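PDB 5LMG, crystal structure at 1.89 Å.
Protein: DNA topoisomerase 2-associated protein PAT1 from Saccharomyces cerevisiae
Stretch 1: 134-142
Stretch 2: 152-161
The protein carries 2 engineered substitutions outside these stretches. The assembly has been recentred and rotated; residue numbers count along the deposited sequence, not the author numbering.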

# COMPACT_ATOMS: atom_id res chain seq x y z
N HIS A 134 -12.51 -9.19 -1.94
CA HIS A 134 -13.82 -8.85 -2.52
C HIS A 134 -13.95 -7.33 -2.76
O HIS A 134 -14.97 -6.87 -3.29
CB HIS A 134 -14.96 -9.35 -1.61
CG HIS A 134 -15.03 -10.84 -1.42
ND1 HIS A 134 -14.08 -11.69 -1.97
CD2 HIS A 134 -15.94 -11.57 -0.74
CE1 HIS A 134 -14.43 -12.91 -1.60
NE2 HIS A 134 -15.55 -12.89 -0.86
N LEU A 135 -12.94 -6.56 -2.34
CA LEU A 135 -12.93 -5.11 -2.49
C LEU A 135 -12.56 -4.79 -3.93
O LEU A 135 -11.53 -5.24 -4.43
CB LEU A 135 -11.96 -4.48 -1.47
CG LEU A 135 -12.12 -3.01 -1.10
CD1 LEU A 135 -13.51 -2.69 -0.58
CD2 LEU A 135 -11.10 -2.61 -0.07
N GLN A 136 -13.48 -4.12 -4.65
CA GLN A 136 -13.33 -3.77 -6.06
C GLN A 136 -12.03 -3.03 -6.37
O GLN A 136 -11.41 -3.32 -7.39
CB GLN A 136 -14.55 -3.00 -6.58
CG GLN A 136 -14.88 -3.28 -8.05
CD GLN A 136 -15.05 -4.75 -8.40
OE1 GLN A 136 -14.41 -5.26 -9.32
NE2 GLN A 136 -15.91 -5.46 -7.68
N ILE A 137 -11.59 -2.14 -5.45
CA ILE A 137 -10.36 -1.36 -5.59
C ILE A 137 -9.10 -2.25 -5.63
O ILE A 137 -8.12 -1.87 -6.28
CB ILE A 137 -10.25 -0.21 -4.55
CG1 ILE A 137 -9.54 1.02 -5.17
CG2 ILE A 137 -9.63 -0.65 -3.21
CD1 ILE A 137 -10.37 1.74 -6.22
N ILE A 138 -9.15 -3.43 -4.97
CA ILE A 138 -8.06 -4.40 -4.97
C ILE A 138 -8.00 -5.05 -6.35
O ILE A 138 -6.93 -5.13 -6.94
CB ILE A 138 -8.24 -5.43 -3.81
CG1 ILE A 138 -8.07 -4.74 -2.42
CG2 ILE A 138 -7.34 -6.67 -3.99
CD1 ILE A 138 -6.63 -4.23 -2.00
N ILE A 139 -9.16 -5.48 -6.88
CA ILE A 139 -9.28 -6.10 -8.20
C ILE A 139 -8.80 -5.11 -9.30
O ILE A 139 -8.03 -5.50 -10.16
CB ILE A 139 -10.70 -6.70 -8.42
CG1 ILE A 139 -10.95 -7.87 -7.43
CG2 ILE A 139 -10.92 -7.18 -9.88
CD1 ILE A 139 -12.37 -8.03 -6.94
N LEU A 140 -9.16 -3.81 -9.18
CA LEU A 140 -8.76 -2.76 -10.12
C LEU A 140 -7.28 -2.42 -10.07
O LEU A 140 -6.73 -2.04 -11.10
CB LEU A 140 -9.59 -1.47 -9.91
CG LEU A 140 -11.06 -1.54 -10.34
CD1 LEU A 140 -11.77 -0.23 -10.03
CD2 LEU A 140 -11.20 -1.93 -11.83
N SER A 141 -6.67 -2.46 -8.88
CA SER A 141 -5.26 -2.11 -8.69
C SER A 141 -4.30 -3.31 -8.82
O SER A 141 -3.09 -3.13 -8.69
CB SER A 141 -5.06 -1.38 -7.37
OG SER A 141 -5.46 -2.20 -6.28
N SER A 142 -4.83 -4.53 -9.06
CA SER A 142 -3.97 -5.71 -9.25
C SER A 142 -3.65 -5.84 -10.75
O SER A 142 -4.56 -5.89 -11.57
CB SER A 142 -4.66 -6.99 -8.78
OG SER A 142 -3.93 -8.14 -9.15
N THR A 152 -9.82 6.31 -15.78
CA THR A 152 -10.93 6.42 -14.82
C THR A 152 -10.70 5.47 -13.64
O THR A 152 -10.92 5.85 -12.49
CB THR A 152 -12.27 6.22 -15.55
OG1 THR A 152 -12.42 7.24 -16.53
CG2 THR A 152 -13.48 6.22 -14.61
N GLN A 153 -10.24 4.24 -13.94
CA GLN A 153 -9.95 3.22 -12.95
C GLN A 153 -8.75 3.61 -12.09
O GLN A 153 -8.81 3.45 -10.87
CB GLN A 153 -9.76 1.85 -13.62
CG GLN A 153 -11.09 1.25 -14.09
CD GLN A 153 -10.94 0.02 -14.94
OE1 GLN A 153 -9.93 -0.21 -15.59
NE2 GLN A 153 -11.98 -0.78 -15.00
N LEU A 154 -7.69 4.18 -12.72
CA LEU A 154 -6.49 4.66 -12.01
C LEU A 154 -6.84 5.81 -11.04
O LEU A 154 -6.32 5.83 -9.91
CB LEU A 154 -5.39 5.09 -12.99
CG LEU A 154 -4.70 3.99 -13.82
CD1 LEU A 154 -3.67 4.60 -14.79
CD2 LEU A 154 -4.04 2.93 -12.92
N LYS A 155 -7.76 6.72 -11.46
CA LYS A 155 -8.24 7.85 -10.64
C LYS A 155 -8.95 7.31 -9.38
O LYS A 155 -8.76 7.86 -8.30
CB LYS A 155 -9.18 8.78 -11.45
CG LYS A 155 -8.48 9.63 -12.53
CD LYS A 155 -7.62 10.75 -11.95
CE LYS A 155 -6.81 11.45 -13.00
NZ LYS A 155 -5.94 12.50 -12.41
N LYS A 156 -9.76 6.23 -9.52
CA LYS A 156 -10.46 5.60 -8.40
C LYS A 156 -9.47 5.02 -7.38
O LYS A 156 -9.68 5.18 -6.17
CB LYS A 156 -11.42 4.52 -8.90
CG LYS A 156 -12.69 5.08 -9.52
CD LYS A 156 -13.66 3.99 -10.00
CE LYS A 156 -14.35 3.23 -8.88
NZ LYS A 156 -15.27 4.11 -8.09
N VAL A 157 -8.38 4.40 -7.88
CA VAL A 157 -7.31 3.80 -7.07
C VAL A 157 -6.60 4.90 -6.27
O VAL A 157 -6.46 4.75 -5.06
CB VAL A 157 -6.33 2.92 -7.93
CG1 VAL A 157 -5.13 2.44 -7.10
CG2 VAL A 157 -7.06 1.72 -8.55
N ASP A 158 -6.23 6.02 -6.93
CA ASP A 158 -5.57 7.17 -6.28
C ASP A 158 -6.48 7.80 -5.19
O ASP A 158 -5.97 8.18 -4.13
CB ASP A 158 -5.17 8.24 -7.32
CG ASP A 158 -4.23 7.77 -8.44
OD1 ASP A 158 -3.57 6.72 -8.27
OD2 ASP A 158 -4.14 8.47 -9.47
N LEU A 159 -7.81 7.87 -5.44
CA LEU A 159 -8.80 8.38 -4.48
C LEU A 159 -8.84 7.50 -3.22
O LEU A 159 -8.73 8.02 -2.12
CB LEU A 159 -10.21 8.53 -5.09
CG LEU A 159 -11.28 9.12 -4.14
CD1 LEU A 159 -11.10 10.62 -3.95
CD2 LEU A 159 -12.69 8.80 -4.63
N PHE A 160 -9.03 6.17 -3.40
CA PHE A 160 -9.07 5.19 -2.32
C PHE A 160 -7.78 5.27 -1.50
O PHE A 160 -7.85 5.31 -0.27
CB PHE A 160 -9.26 3.77 -2.87
CG PHE A 160 -9.64 2.76 -1.83
CD1 PHE A 160 -8.68 2.20 -0.99
CD2 PHE A 160 -10.96 2.35 -1.68
CE1 PHE A 160 -9.04 1.25 -0.02
CE2 PHE A 160 -11.32 1.41 -0.71
CZ PHE A 160 -10.35 0.86 0.11
N GLN A 161 -6.62 5.37 -2.18
CA GLN A 161 -5.30 5.50 -1.57
C GLN A 161 -5.21 6.74 -0.66
O GLN A 161 -4.81 6.61 0.50
CB GLN A 161 -4.21 5.52 -2.67
CG GLN A 161 -2.78 5.85 -2.20
CD GLN A 161 -2.07 4.70 -1.50
OE1 GLN A 161 -2.20 3.53 -1.87
NE2 GLN A 161 -1.27 5.03 -0.50

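A helix beginning at Gln136 lies across the longer helix that runs through 152-161; their axes come within 9.7 Å and their N-to-C directions differ by 126°, an oblique crossing. The backbones are nearest where Ile137 CA stands 6.2 Å from Val157 CA, and Leu140 CA lies 6.7 Å from Gln153 CA, so residues one turn apart on the first helix meet residues one turn apart on the second. No hydrogen bond joins the stretches; they bury 415 Å² between them, both sides summed, mainly through side-chain packing.

Ile137 is the central bump. Its side chain enters the hollow formed by Lys156, Val157 and Phe160: Ile137 CD1 reaches to 3.5 Å from Lys156 O and 4.0 Å from Val157 CG2, while Ile137 CG1 packs 3.6 Å from Phe160 CB. Ile137 CG2 sits 3.4 Å from the centroid of the Phe160 ring and only 3° off its normal, a CH-pi contact that sets the methyl squarely over one ring face. Lys156 O, although touched by Ile137 CD1, keeps its helical bond to Phe160 N (3.0 Å). Leu135, at the N-cap position, extends the greasy patch by placing Leu135 CD2 3.6 Å from Phe160 CZ.

One turn beyond Ile137, Leu140 fits among Gln153, Lys156 and Val157. Leu140 CD2 approaches Gln153 NE2 at 3.5 Å, a van der Waals contact since a methyl carbon cannot accept a hydrogen bond, and Leu140 CB lies 4.3 Å from Val157 CG2. Val157 fits among Ile137, Leu140 and Ser141; both Val157 methyls lie near Ser141 CB, Val157 CG1 at 3.8 Å and Val157 CG2 at 3.9 Å, and Val157 CG2 also borders Ile137 and Leu140. Ser141 presents CB to Val157, while Ser141 OG donates to Ile137 O at 2.7 Å.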